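Local coordinates for EAL/GGDEF domain protein (Methylococcus capsulatus, PDB 3ICL), which is of unknown function but carries a GGDEF domain, an alpha/beta fold of the nucleotide-cyclase clan, at residues Tyr147-Arg152 and Asn156-Ser161; Leu33-Val38 and Arg140-Ala145; Asp39-Ile44 and Gly78-Thr83; Ala23-Gly28 and Ala126-Asp131. The protein carries 1 engineered substitution. All coordinates share one frame; numbering follows the deposited sequence.

Interaction 1 of 4, residues Tyr147-Arg152 and Asn156-Ser161. With SO4 (sulfate ion), chain C.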
loop_
_atom_site.group_PDB
_atom_site.type_symbol
_atom_site.label_atom_id
_atom_site.label_comp_id
_atom_site.label_asym_id
_atom_site.label_seq_id
_atom_site.Cartn_x
_atom_site.Cartn_y
_atom_site.Cartn_z
ATOM N N TYR A 147 -1.100 -4.037 10.691
ATOM C CA TYR A 147 -1.714 -5.124 11.443
ATOM C C TYR A 147 -2.539 -4.612 12.613
ATOM O O TYR A 147 -3.542 -5.220 12.980
ATOM C CB TYR A 147 -0.645 -6.113 11.929
ATOM C CG TYR A 147 -0.167 -7.048 10.839
ATOM C CD1 TYR A 147 -1.055 -7.919 10.208
ATOM C CD2 TYR A 147 1.165 -7.050 10.428
ATOM C CE1 TYR A 147 -0.631 -8.769 9.191
ATOM C CE2 TYR A 147 1.602 -7.896 9.412
ATOM C CZ TYR A 147 0.695 -8.752 8.798
ATOM O OH TYR A 147 1.112 -9.577 7.783
ATOM N N HIS A 148 -2.124 -3.496 13.204
ATOM C CA HIS A 148 -2.881 -2.917 14.308
ATOM C C HIS A 148 -4.237 -2.482 13.766
ATOM O O HIS A 148 -5.281 -2.753 14.366
ATOM C CB HIS A 148 -2.142 -1.710 14.896
ATOM C CG HIS A 148 -1.078 -2.076 15.886
ATOM N ND1 HIS A 148 -0.097 -1.193 16.284
ATOM C CD2 HIS A 148 -0.857 -3.219 16.577
ATOM C CE1 HIS A 148 0.684 -1.777 17.176
ATOM N NE2 HIS A 148 0.244 -3.007 17.372
ATOM N N ALA A 149 -4.210 -1.810 12.621
ATOM C CA ALA A 149 -5.427 -1.342 11.978
ATOM C C ALA A 149 -6.332 -2.534 11.682
ATOM O O ALA A 149 -7.502 -2.545 12.054
ATOM C CB ALA A 149 -5.084 -0.605 10.682
ATOM N N LYS A 150 -5.771 -3.542 11.026
ATOM C CA LYS A 150 -6.512 -4.747 10.666
ATOM C C LYS A 150 -7.182 -5.403 11.870
ATOM O O LYS A 150 -8.255 -5.991 11.751
ATOM C CB LYS A 150 -5.576 -5.756 9.996
ATOM C CG LYS A 150 -6.283 -6.983 9.443
ATOM C CD LYS A 150 -5.294 -7.972 8.849
ATOM C CE LYS A 150 -5.999 -9.217 8.352
ATOM N NZ LYS A 150 -5.037 -10.311 8.038
ATOM N N SER A 151 -6.548 -5.302 13.032
ATOM C CA SER A 151 -7.097 -5.910 14.235
ATOM C C SER A 151 -8.297 -5.155 14.809
ATOM O O SER A 151 -9.129 -5.749 15.491
ATOM C CB SER A 151 -6.012 -6.030 15.311
ATOM O OG SER A 151 -5.731 -4.765 15.879
ATOM N N ARG A 152 -8.407 -3.897 14.484
ATOM C CA ARG A 152 -9.420 -3.059 15.044
ATOM C C ARG A 152 -10.607 -2.805 14.069
ATOM O O ARG A 152 -11.581 -2.185 14.424
ATOM C CB ARG A 152 -8.787 -1.788 15.577
ATOM C CG ARG A 152 -9.048 -0.603 14.736
ATOM C CD ARG A 152 -8.880 0.738 15.428
ATOM N NE ARG A 152 -8.311 1.734 14.504
ATOM C CZ ARG A 152 -7.463 2.714 14.823
ATOM N NH1 ARG A 152 -7.034 2.923 16.079
ATOM N NH2 ARG A 152 -7.052 3.521 13.865
ATOM N N ASN A 156 -9.722 0.741 6.745
ATOM C CA ASN A 156 -9.175 1.777 7.607
ATOM C C ASN A 156 -7.676 1.946 7.449
ATOM O O ASN A 156 -7.011 1.175 6.757
ATOM C CB ASN A 156 -9.468 1.410 9.057
ATOM C CG ASN A 156 -8.948 0.020 9.419
ATOM O OD1 ASN A 156 -8.629 -0.784 8.540
ATOM N ND2 ASN A 156 -8.878 -0.270 10.712
ATOM N N TYR A 157 -7.147 2.963 8.113
ATOM C CA TYR A 157 -5.725 3.219 8.086
ATOM C C TYR A 157 -5.331 3.805 9.429
ATOM O O TYR A 157 -6.173 4.307 10.170
ATOM C CB TYR A 157 -5.356 4.188 6.950
ATOM C CG TYR A 157 -5.735 5.651 7.155
ATOM C CD1 TYR A 157 -4.980 6.489 7.981
ATOM C CD2 TYR A 157 -6.826 6.207 6.484
ATOM C CE1 TYR A 157 -5.300 7.846 8.127
ATOM C CE2 TYR A 157 -7.154 7.558 6.624
ATOM C CZ TYR A 157 -6.387 8.370 7.443
ATOM O OH TYR A 157 -6.706 9.705 7.560
ATOM N N GLN A 158 -4.054 3.704 9.758
ATOM C CA GLN A 158 -3.568 4.289 10.992
ATOM C C GLN A 158 -2.062 4.469 10.926
ATOM O O GLN A 158 -1.355 3.700 10.262
ATOM C CB GLN A 158 -3.971 3.439 12.201
ATOM C CG GLN A 158 -3.171 2.193 12.437
ATOM C CD GLN A 158 -3.543 1.547 13.759
ATOM O OE1 GLN A 158 -4.684 1.132 13.957
ATOM N NE2 GLN A 158 -2.584 1.469 14.674
ATOM N N PHE A 159 -1.580 5.514 11.586
ATOM C CA PHE A 159 -0.153 5.809 11.612
ATOM C C PHE A 159 0.522 5.003 12.706
ATOM O O PHE A 159 -0.102 4.669 13.709
ATOM C CB PHE A 159 0.102 7.287 11.905
ATOM C CG PHE A 159 -0.257 8.207 10.782
ATOM C CD1 PHE A 159 -1.557 8.673 10.630
ATOM C CD2 PHE A 159 0.725 8.646 9.893
ATOM C CE1 PHE A 159 -1.879 9.572 9.612
ATOM C CE2 PHE A 159 0.414 9.544 8.872
ATOM C CZ PHE A 159 -0.892 10.008 8.733
ATOM N N PHE A 160 1.798 4.702 12.510
ATOM C CA PHE A 160 2.559 3.975 13.509
ATOM C C PHE A 160 2.671 4.867 14.747
ATOM O O PHE A 160 2.830 6.082 14.623
ATOM C CB PHE A 160 3.959 3.656 12.973
ATOM C CG PHE A 160 4.870 3.018 13.992
ATOM C CD1 PHE A 160 5.892 3.754 14.591
ATOM C CD2 PHE A 160 4.685 1.695 14.376
ATOM C CE1 PHE A 160 6.715 3.180 15.556
ATOM C CE2 PHE A 160 5.500 1.113 15.342
ATOM C CZ PHE A 160 6.519 1.858 15.934
ATOM N N SER A 161 2.575 4.271 15.933
ATOM C CA SER A 161 2.695 5.025 17.180
ATOM C C SER A 161 3.905 4.543 17.977
ATOM O O SER A 161 3.907 3.426 18.496
ATOM C CB SER A 161 1.436 4.862 18.033
ATOM O OG SER A 161 0.315 5.441 17.392
HETATM S S SO4 C . -1.934 -11.597 6.463
HETATM O O1 SO4 C . -0.571 -11.041 6.359
HETATM O O2 SO4 C . -2.135 -12.592 5.390
HETATM O O3 SO4 C . -2.100 -12.246 7.778
HETATM O O4 SO4 C . -2.926 -10.513 6.314
HETATM O O HOH W 1 1.359 1.064 15.542
#
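Gln158 lays its amide against three residues of the helix at once, illustrating how one extended side chain can bridge a helix and the adjacent strand. Its CG is flanked by both main-chain N and C (chi1 77°), and the straight chain beyond carries the amide across the helix surface. There Gln158 OE1 lies 3.3 Å above the plane of the Arg152 guanidinium, over its centre, with the two flat groups inclined by 36°. This is a contact over a face, since the oxygen misses the directions of the N-H bonds. At the other end of the amide, Gln158 NE2 approaches His148 CB to 3.2 Å, while Gln158 OE1 lies 3.7 Å from Ala149 CB. Asn156 supplies the direct hydrogen bond: its ND2 reaches Ala149 O at 3.0 Å. The donor stands above the carbonyl plane, and Arg152 N approaches the same oxygen from the opposite face, so two bonds grip it. Asn156 OD1 turns to Ser122. A water 2.8 Å from His148 ND1 extends the contact weakly to Ser161 N. Tyr147 and Lys150 point away from the strand and, together with Lys81, hold a sulfate probably from the crystallisation liquor; Tyr147 OH gives a 2.6 Å bond to its O1. At 137° between segment axes, the end of helix 135-152 turns back into strand 156-159, closing the beta-alpha-beta crossover that begins with strand 121-127.

Interaction 2 of 4, residues Leu33-Val38 and Arg140-Ala145. With SO4 (sulfate ion), chain D.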
loop_
_atom_site.group_PDB
_atom_site.type_symbol
_atom_site.label_atom_id
_atom_site.label_comp_id
_atom_site.label_asym_id
_atom_site.label_seq_id
_atom_site.Cartn_x
_atom_site.Cartn_y
_atom_site.Cartn_z
ATOM N N LEU A 33 5.606 5.962 3.948
ATOM C CA LEU A 33 5.414 4.595 3.503
ATOM C C LEU A 33 4.057 4.072 3.953
ATOM O O LEU A 33 3.694 4.181 5.126
ATOM C CB LEU A 33 6.519 3.724 4.093
ATOM C CG LEU A 33 7.080 2.543 3.311
ATOM C CD1 LEU A 33 7.584 2.989 1.941
ATOM C CD2 LEU A 33 8.215 1.950 4.126
ATOM N N LEU A 34 3.296 3.533 3.008
ATOM C CA LEU A 34 2.000 2.944 3.314
ATOM C C LEU A 34 2.152 1.452 3.055
ATOM O O LEU A 34 2.750 1.050 2.061
ATOM C CB LEU A 34 0.895 3.522 2.417
ATOM C CG LEU A 34 0.213 4.827 2.860
ATOM C CD1 LEU A 34 1.246 5.909 3.098
ATOM C CD2 LEU A 34 -0.790 5.259 1.803
ATOM N N PHE A 35 1.635 0.638 3.966
ATOM C CA PHE A 35 1.697 -0.811 3.832
ATOM C C PHE A 35 0.232 -1.231 3.790
ATOM O O PHE A 35 -0.473 -1.147 4.793
ATOM C CB PHE A 35 2.406 -1.427 5.047
ATOM C CG PHE A 35 3.296 -2.599 4.713
ATOM C CD1 PHE A 35 2.786 -3.724 4.066
ATOM C CD2 PHE A 35 4.643 -2.590 5.078
ATOM C CE1 PHE A 35 3.604 -4.827 3.788
ATOM C CE2 PHE A 35 5.472 -3.690 4.805
ATOM C CZ PHE A 35 4.951 -4.808 4.161
ATOM N N LEU A 36 -0.222 -1.670 2.624
ATOM C CA LEU A 36 -1.615 -2.050 2.438
ATOM C C LEU A 36 -1.837 -3.551 2.438
ATOM O O LEU A 36 -1.058 -4.314 1.867
ATOM C CB LEU A 36 -2.126 -1.437 1.134
ATOM C CG LEU A 36 -3.590 -1.610 0.732
ATOM C CD1 LEU A 36 -3.967 -0.468 -0.206
ATOM C CD2 LEU A 36 -3.803 -2.953 0.063
ATOM N N ASP A 37 -2.924 -3.965 3.076
ATOM C CA ASP A 37 -3.265 -5.375 3.174
ATOM C C ASP A 37 -4.654 -5.594 2.603
ATOM O O ASP A 37 -5.590 -4.863 2.939
ATOM C CB ASP A 37 -3.267 -5.795 4.646
ATOM C CG ASP A 37 -3.419 -7.285 4.838
ATOM O OD1 ASP A 37 -3.825 -7.991 3.889
ATOM O OD2 ASP A 37 -3.136 -7.752 5.960
ATOM N N VAL A 38 -4.784 -6.574 1.716
ATOM C CA VAL A 38 -6.097 -6.904 1.180
ATOM C C VAL A 38 -6.533 -7.956 2.185
ATOM O O VAL A 38 -6.213 -9.140 2.057
ATOM C CB VAL A 38 -6.020 -7.495 -0.236
ATOM C CG1 VAL A 38 -7.415 -7.852 -0.727
ATOM C CG2 VAL A 38 -5.392 -6.479 -1.181
ATOM N N ARG A 140 8.931 -1.895 8.552
ATOM C CA ARG A 140 8.491 -2.686 9.693
ATOM C C ARG A 140 7.490 -1.914 10.537
ATOM O O ARG A 140 6.531 -2.487 11.053
ATOM C CB ARG A 140 9.692 -3.087 10.549
ATOM C CG ARG A 140 10.557 -4.159 9.907
ATOM C CD ARG A 140 11.798 -4.441 10.737
ATOM N NE ARG A 140 11.468 -4.850 12.101
ATOM C CZ ARG A 140 12.377 -5.137 13.028
ATOM N NH1 ARG A 140 13.669 -5.058 12.732
ATOM N NH2 ARG A 140 12.000 -5.504 14.246
ATOM N N ASN A 141 7.704 -0.612 10.676
ATOM C CA ASN A 141 6.796 0.198 11.475
ATOM C C ASN A 141 5.464 0.405 10.745
ATOM O O ASN A 141 4.403 0.380 11.367
ATOM C CB ASN A 141 7.463 1.534 11.837
ATOM C CG ASN A 141 8.537 1.379 12.906
ATOM O OD1 ASN A 141 9.332 2.288 13.143
ATOM N ND2 ASN A 141 8.559 0.223 13.563
ATOM N N ALA A 142 5.507 0.597 9.429
ATOM C CA ALA A 142 4.260 0.758 8.677
ATOM C C ALA A 142 3.515 -0.580 8.721
ATOM O O ALA A 142 2.285 -0.627 8.785
ATOM C CB ALA A 142 4.555 1.144 7.225
ATOM N N ASP A 143 4.280 -1.669 8.697
ATOM C CA ASP A 143 3.713 -3.014 8.731
ATOM C C ASP A 143 3.002 -3.233 10.064
ATOM O O ASP A 143 1.886 -3.759 10.110
ATOM C CB ASP A 143 4.831 -4.049 8.530
ATOM C CG ASP A 143 4.303 -5.404 8.079
ATOM O OD1 ASP A 143 3.336 -5.439 7.285
ATOM O OD2 ASP A 143 4.866 -6.432 8.507
ATOM N N THR A 144 3.643 -2.817 11.149
ATOM C CA THR A 144 3.058 -2.964 12.476
ATOM C C THR A 144 1.776 -2.142 12.583
ATOM O O THR A 144 0.776 -2.609 13.132
ATOM C CB THR A 144 4.043 -2.510 13.573
ATOM O OG1 THR A 144 5.200 -3.356 13.554
ATOM C CG2 THR A 144 3.387 -2.584 14.943
ATOM N N ALA A 145 1.803 -0.916 12.066
ATOM C CA ALA A 145 0.620 -0.058 12.106
ATOM C C ALA A 145 -0.501 -0.717 11.302
ATOM O O ALA A 145 -1.671 -0.669 11.683
ATOM C CB ALA A 145 0.949 1.308 11.522
HETATM S S SO4 D . 15.526 -5.856 15.864
HETATM O O1 SO4 D . 14.533 -4.790 16.083
HETATM O O2 SO4 D . 15.696 -6.106 14.420
HETATM O O3 SO4 D . 16.821 -5.451 16.445
HETATM O O4 SO4 D . 15.053 -7.089 16.524
#
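Phe35 offers a ring face to Asp143, whose OD1 stands 3.4 Å above the ring plane, over its centre. The carboxylate is tilted by 32° to the ring, with Asp143 CB also alongside, 3.8 Å from Phe35 CD2. Asp143 has its CG swung opposite the main-chain nitrogen (chi1 -160°), which carries the carboxylate out over the phenyl group. A carboxylate oxygen over the pi face is not expected to be attractive in itself. Ala142 CB lies at the ring edge, near its plane; it packs 4.0 Å from Phe35 CB and 3.8 Å from Leu33 O, bringing the helix close to the strand backbone. One shell out, Phe35 also meets Thr83 and Met146, and its backbone pairs with Gly124 of the neighbouring strand. On the helix, Thr144 N and OG1 bond to Arg140 O from opposite faces of that carbonyl. Arg140 points away from the strand; its NH1 and NH2 hold O2 and O1 of a second sulfate (chain D), probably from the crystallisation liquor, near the guanidinium plane, and NH1 also salt-bridges Glu136. The axes of Leu33-Val38 and Arg140-Ala145 approach to 7.4 Å at 43°, a helix packed on the sheet's central strand, as expected of the alpha/beta fold of GGDEF domains.

Interaction 3 of 4, residues Asp39-Ile44 and Gly78-Thr83. Engineered in segment 78-83: Lys81 (natural residue Glu). With SO4 (sulfate ion), chain C.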
loop_
_atom_site.group_PDB
_atom_site.type_symbol
_atom_site.label_atom_id
_atom_site.label_comp_id
_atom_site.label_asym_id
_atom_site.label_seq_id
_atom_site.Cartn_x
_atom_site.Cartn_y
_atom_site.Cartn_z
ATOM N N ASP A 39 -7.234 -7.488 3.211
ATOM C CA ASP A 39 -7.686 -8.329 4.309
ATOM C C ASP A 39 -8.416 -9.618 3.972
ATOM O O ASP A 39 -8.133 -10.655 4.570
ATOM C CB ASP A 39 -8.553 -7.514 5.275
ATOM C CG ASP A 39 -7.812 -6.328 5.874
ATOM O OD1 ASP A 39 -6.562 -6.353 5.920
ATOM O OD2 ASP A 39 -8.487 -5.372 6.314
ATOM N N ASN A 40 -9.353 -9.572 3.029
ATOM C CA ASN A 40 -10.119 -10.772 2.700
ATOM C C ASN A 40 -9.674 -11.493 1.427
ATOM O O ASN A 40 -10.420 -12.293 0.861
ATOM C CB ASN A 40 -11.615 -10.417 2.624
ATOM C CG ASN A 40 -11.936 -9.452 1.497
ATOM O OD1 ASN A 40 -11.063 -8.734 1.006
ATOM N ND2 ASN A 40 -13.202 -9.418 1.094
ATOM N N PHE A 41 -8.447 -11.238 0.993
ATOM C CA PHE A 41 -7.958 -11.869 -0.218
ATOM C C PHE A 41 -7.911 -13.394 -0.184
ATOM O O PHE A 41 -8.328 -14.045 -1.135
ATOM C CB PHE A 41 -6.567 -11.353 -0.581
ATOM C CG PHE A 41 -6.054 -11.909 -1.876
ATOM C CD1 PHE A 41 -6.530 -11.425 -3.089
ATOM C CD2 PHE A 41 -5.133 -12.950 -1.883
ATOM C CE1 PHE A 41 -6.097 -11.968 -4.299
ATOM C CE2 PHE A 41 -4.690 -13.504 -3.091
ATOM C CZ PHE A 41 -5.177 -13.009 -4.301
ATOM N N LYS A 42 -7.395 -13.962 0.899
ATOM C CA LYS A 42 -7.284 -15.414 1.003
ATOM C C LYS A 42 -8.610 -16.133 0.776
ATOM O O LYS A 42 -8.678 -17.104 0.020
ATOM C CB LYS A 42 -6.723 -15.816 2.367
ATOM C CG LYS A 42 -6.769 -17.320 2.607
ATOM C CD LYS A 42 -6.299 -17.693 4.001
ATOM C CE LYS A 42 -6.707 -19.118 4.338
ATOM N NZ LYS A 42 -6.229 -20.089 3.316
ATOM N N SER A 43 -9.663 -15.668 1.437
ATOM C CA SER A 43 -10.970 -16.291 1.280
ATOM C C SER A 43 -11.415 -16.176 -0.175
ATOM O O SER A 43 -11.978 -17.119 -0.733
ATOM C CB SER A 43 -11.989 -15.629 2.205
ATOM O OG SER A 43 -12.059 -14.242 1.967
ATOM N N ILE A 44 -11.150 -15.025 -0.788
ATOM C CA ILE A 44 -11.509 -14.801 -2.189
ATOM C C ILE A 44 -10.704 -15.749 -3.070
ATOM O O ILE A 44 -11.258 -16.511 -3.862
ATOM C CB ILE A 44 -11.181 -13.362 -2.648
ATOM C CG1 ILE A 44 -11.910 -12.345 -1.769
ATOM C CG2 ILE A 44 -11.555 -13.190 -4.126
ATOM C CD1 ILE A 44 -13.404 -12.463 -1.803
ATOM N N GLY A 78 4.433 -10.371 0.131
ATOM C CA GLY A 78 3.690 -11.321 0.937
ATOM C C GLY A 78 2.416 -11.786 0.258
ATOM O O GLY A 78 1.417 -12.069 0.920
ATOM N N GLY A 79 2.442 -11.853 -1.069
ATOM C CA GLY A 79 1.278 -12.304 -1.807
ATOM C C GLY A 79 0.152 -11.298 -1.967
ATOM O O GLY A 79 -0.160 -10.890 -3.090
ATOM N N ASP A 80 -0.455 -10.884 -0.857
ATOM C CA ASP A 80 -1.568 -9.948 -0.928
ATOM C C ASP A 80 -1.402 -8.603 -0.216
ATOM O O ASP A 80 -2.388 -7.984 0.176
ATOM C CB ASP A 80 -2.850 -10.636 -0.441
ATOM C CG ASP A 80 -2.761 -11.093 0.998
ATOM O OD1 ASP A 80 -1.691 -10.919 1.620
ATOM O OD2 ASP A 80 -3.764 -11.631 1.511
ATOM N N LYS A 81 -0.161 -8.151 -0.052
ATOM C CA LYS A 81 0.101 -6.855 0.567
ATOM C C LYS A 81 0.815 -5.991 -0.467
ATOM O O LYS A 81 1.368 -6.500 -1.440
ATOM C CB LYS A 81 0.981 -6.990 1.810
ATOM C CG LYS A 81 0.226 -7.128 3.125
ATOM C CD LYS A 81 -0.395 -8.503 3.297
ATOM C CE LYS A 81 0.668 -9.571 3.481
ATOM N NZ LYS A 81 0.057 -10.908 3.682
ATOM N N PHE A 82 0.784 -4.682 -0.260
ATOM C CA PHE A 82 1.433 -3.746 -1.169
ATOM C C PHE A 82 2.191 -2.692 -0.364
ATOM O O PHE A 82 1.673 -2.170 0.627
ATOM C CB PHE A 82 0.389 -3.044 -2.047
ATOM C CG PHE A 82 -0.320 -3.957 -3.009
ATOM C CD1 PHE A 82 0.213 -4.216 -4.266
ATOM C CD2 PHE A 82 -1.522 -4.561 -2.656
ATOM C CE1 PHE A 82 -0.440 -5.065 -5.159
ATOM C CE2 PHE A 82 -2.183 -5.411 -3.545
ATOM C CZ PHE A 82 -1.639 -5.663 -4.795
ATOM N N THR A 83 3.422 -2.402 -0.769
ATOM C CA THR A 83 4.200 -1.369 -0.097
ATOM C C THR A 83 4.125 -0.160 -1.009
ATOM O O THR A 83 4.463 -0.232 -2.190
ATOM C CB THR A 83 5.670 -1.761 0.105
ATOM O OG1 THR A 83 6.212 -2.230 -1.131
ATOM C CG2 THR A 83 5.787 -2.842 1.185
HETATM S S SO4 C . -1.934 -11.597 6.463
HETATM O O1 SO4 C . -0.571 -11.041 6.359
HETATM O O2 SO4 C . -2.135 -12.592 5.390
HETATM O O3 SO4 C . -2.100 -12.246 7.778
HETATM O O4 SO4 C . -2.926 -10.513 6.314
#
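Phe41 and Asp80 are the backbone neighbours here, their CA atoms 6.7 Å apart, where the first turn of one helix faces a tight turn leading into a strand. Gly78 and Gly79 both take positive phi angles, and Asp80 N closes the turn on Gly78 O at 2.8 Å. With the following Asp80, Lys81 and Phe82 they occupy the GGDEF signature, whose glutamate is replaced by the engineered Lys81. Asp80 places OD2 3.5 Å from Phe41 CB, and Asp80 CB lies 3.6 Å from Phe41 CD2. Carboxylate and ring are steeply inclined, at 70°. Phe41 reaches this position with CG on the far side of CA from the main-chain nitrogen (chi1 -176°). Lys81, bent at both chi2 and chi3, folds back so that NZ forms a salt bridge with Asp80 OD1 at 2.7 Å. Lys81 NZ also donates to sulfate O1 at 2.8 Å, so this grip, shared with Tyr147 and Lys150, depends partly on an engineered residue. On the helical side, Asn40 O accepts from both Ser43 OG and Ile44 N. Phe41 rests on Leu57 and Phe82 on Ala61 and Ile64, all of helix 50-67, while strand 81-86 pairs antiparallel with strand 32-38 and Lys81 touches Met146 of helix 135-152.

Interaction 4 of 4, residues Ala23-Gly28 and Ala126-Asp131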
loop_
_atom_site.group_PDB
_atom_site.type_symbol
_atom_site.label_atom_id
_atom_site.label_comp_id
_atom_site.label_asym_id
_atom_site.label_seq_id
_atom_site.Cartn_x
_atom_site.Cartn_y
_atom_site.Cartn_z
ATOM N N ALA A 23 16.828 11.905 -0.657
ATOM C CA ALA A 23 16.368 13.161 -1.240
ATOM C C ALA A 23 15.419 13.962 -0.351
ATOM O O ALA A 23 15.500 15.193 -0.295
ATOM C CB ALA A 23 15.701 12.885 -2.577
ATOM N N HIS A 24 14.524 13.273 0.350
ATOM C CA HIS A 24 13.557 13.971 1.188
ATOM C C HIS A 24 13.604 13.633 2.665
ATOM O O HIS A 24 13.204 12.541 3.073
ATOM C CB HIS A 24 12.148 13.709 0.662
ATOM C CG HIS A 24 12.006 13.942 -0.807
ATOM N ND1 HIS A 24 12.268 15.162 -1.394
ATOM C CD2 HIS A 24 11.650 13.109 -1.813
ATOM C CE1 HIS A 24 12.078 15.070 -2.698
ATOM N NE2 HIS A 24 11.703 13.834 -2.977
ATOM N N GLU A 25 14.094 14.578 3.462
ATOM C CA GLU A 25 14.167 14.409 4.909
ATOM C C GLU A 25 13.668 15.663 5.626
ATOM O O GLU A 25 13.941 15.868 6.810
ATOM C CB GLU A 25 15.596 14.082 5.354
ATOM C CG GLU A 25 16.070 12.665 5.012
ATOM C CD GLU A 25 15.127 11.572 5.511
ATOM O OE1 GLU A 25 14.588 11.692 6.631
ATOM O OE2 GLU A 25 14.936 10.576 4.783
ATOM N N ARG A 26 12.945 16.505 4.891
ATOM C CA ARG A 26 12.362 17.728 5.445
ATOM C C ARG A 26 10.982 17.361 5.979
ATOM O O ARG A 26 10.274 16.553 5.377
ATOM C CB ARG A 26 12.191 18.789 4.361
ATOM C CG ARG A 26 13.421 19.609 4.025
ATOM C CD ARG A 26 13.124 20.439 2.788
ATOM N NE ARG A 26 11.721 20.851 2.770
ATOM C CZ ARG A 26 11.094 21.361 1.715
ATOM N NH1 ARG A 26 11.742 21.535 0.572
ATOM N NH2 ARG A 26 9.811 21.685 1.800
ATOM N N ASP A 27 10.593 17.967 7.096
ATOM C CA ASP A 27 9.297 17.683 7.693
ATOM C C ASP A 27 8.147 18.133 6.792
ATOM O O ASP A 27 7.023 17.646 6.919
ATOM C CB ASP A 27 9.183 18.373 9.052
ATOM C CG ASP A 27 7.969 17.920 9.828
ATOM O OD1 ASP A 27 7.918 16.728 10.201
ATOM O OD2 ASP A 27 7.064 18.750 10.061
ATOM N N GLY A 28 8.437 19.054 5.878
ATOM C CA GLY A 28 7.411 19.557 4.979
ATOM C C GLY A 28 7.199 18.747 3.711
ATOM O O GLY A 28 6.201 18.937 3.015
ATOM N N ALA A 126 3.763 4.951 7.977
ATOM C CA ALA A 126 4.984 5.286 8.704
ATOM C C ALA A 126 5.592 6.516 8.045
ATOM O O ALA A 126 5.813 6.534 6.837
ATOM C CB ALA A 126 5.963 4.128 8.661
ATOM N N VAL A 127 5.857 7.541 8.848
ATOM C CA VAL A 127 6.426 8.789 8.346
ATOM C C VAL A 127 7.889 8.936 8.757
ATOM O O VAL A 127 8.232 8.771 9.925
ATOM C CB VAL A 127 5.649 10.014 8.892
ATOM C CG1 VAL A 127 6.137 11.290 8.217
ATOM C CG2 VAL A 127 4.154 9.822 8.675
ATOM N N SER A 128 8.748 9.245 7.794
ATOM C CA SER A 128 10.164 9.438 8.083
ATOM C C SER A 128 10.342 10.883 8.531
ATOM O O SER A 128 9.742 11.788 7.951
ATOM C CB SER A 128 11.010 9.188 6.832
ATOM O OG SER A 128 12.393 9.316 7.127
ATOM N N PRO A 129 11.193 11.128 9.545
ATOM C CA PRO A 129 11.991 10.151 10.292
ATOM C C PRO A 129 11.365 9.643 11.596
ATOM O O PRO A 129 11.805 8.634 12.141
ATOM C CB PRO A 129 13.277 10.916 10.556
ATOM C CG PRO A 129 12.744 12.276 10.884
ATOM C CD PRO A 129 11.674 12.497 9.816
ATOM N N ALA A 130 10.353 10.344 12.095
ATOM C CA ALA A 130 9.700 9.965 13.348
ATOM C C ALA A 130 9.393 8.470 13.493
ATOM O O ALA A 130 9.564 7.891 14.571
ATOM C CB ALA A 130 8.415 10.767 13.524
ATOM N N ASP A 131 8.941 7.850 12.409
ATOM C CA ASP A 131 8.580 6.437 12.423
ATOM C C ASP A 131 9.675 5.531 11.887
ATOM O O ASP A 131 9.414 4.388 11.501
ATOM C CB ASP A 131 7.291 6.233 11.618
ATOM C CG ASP A 131 6.101 6.909 12.261
ATOM O OD1 ASP A 131 5.111 7.198 11.557
ATOM O OD2 ASP A 131 6.161 7.145 13.486
HETATM O O HOH W 2 11.381 12.081 5.237
HETATM O O HOH W 3 8.763 14.151 8.893
#
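Glu25 and Ser128 bring two segments together, their CA atoms 7.1 Å apart, the first running on from the end of helix 10-23, the second from the last residues of strand 121-127 into a turn. The direct bond between them is weak: Ser128 OG donates to Glu25 OE1 over 3.3 Å. Glu25 gets there by bending at chi2 (-54°), which turns the carboxylate back toward the serine although its CB does not start in that direction. Ser128 meets it with OG opposite its own main-chain nitrogen, and a looser contact puts Pro129 CB 4.2 Å from Glu25 OE1. A cis peptide joins Ser128 to Pro129 within the turn. The turn is fastened at its base by a pair of reciprocal bonds, Val127 N to Asp131 OD1 at 2.8 Å and Asp131 N to Val127 O at 2.7 Å. It lies in the connection from the C-terminal end of inner strand 121-127 to helix 135-152, part of the beta-alpha-beta unit of this alpha/beta fold, while the opposing loop leads from helix 10-23 toward strand 32-38. Water carries much of the polar contact between the two segments. Ser128 O accepts a hydrogen bond from each of two waters. One water oxygen lies 2.7 Å from Ser128 O and also donates to OD1 of the poorly ordered Asp27; the other gives a weak bond to Ser128 O and a better one, of 2.9 Å, to His24 O.

The four contacts share one five-stranded sheet, and helix 135-152 ties two of them together: interactions 1 and 2 lie along it with centres about 8 Å apart, meeting where Gln158 CG comes within 3.3 Å of Ala145 O. Interaction 3 adjoins interaction 2 through strand pairing, with Leu36 N 2.8 Å from Phe82 O. A single sulfate joins interactions 1 and 3, although their centres are about 16 Å apart, because it lies between the helix and the turn of the GGDEF signature. Interaction 4 is remote from the sulfate, its centre about 27 Å from that of interaction 3, yet Ala126 CB touches Ala142 CB of interaction 2 at 3.6 Å.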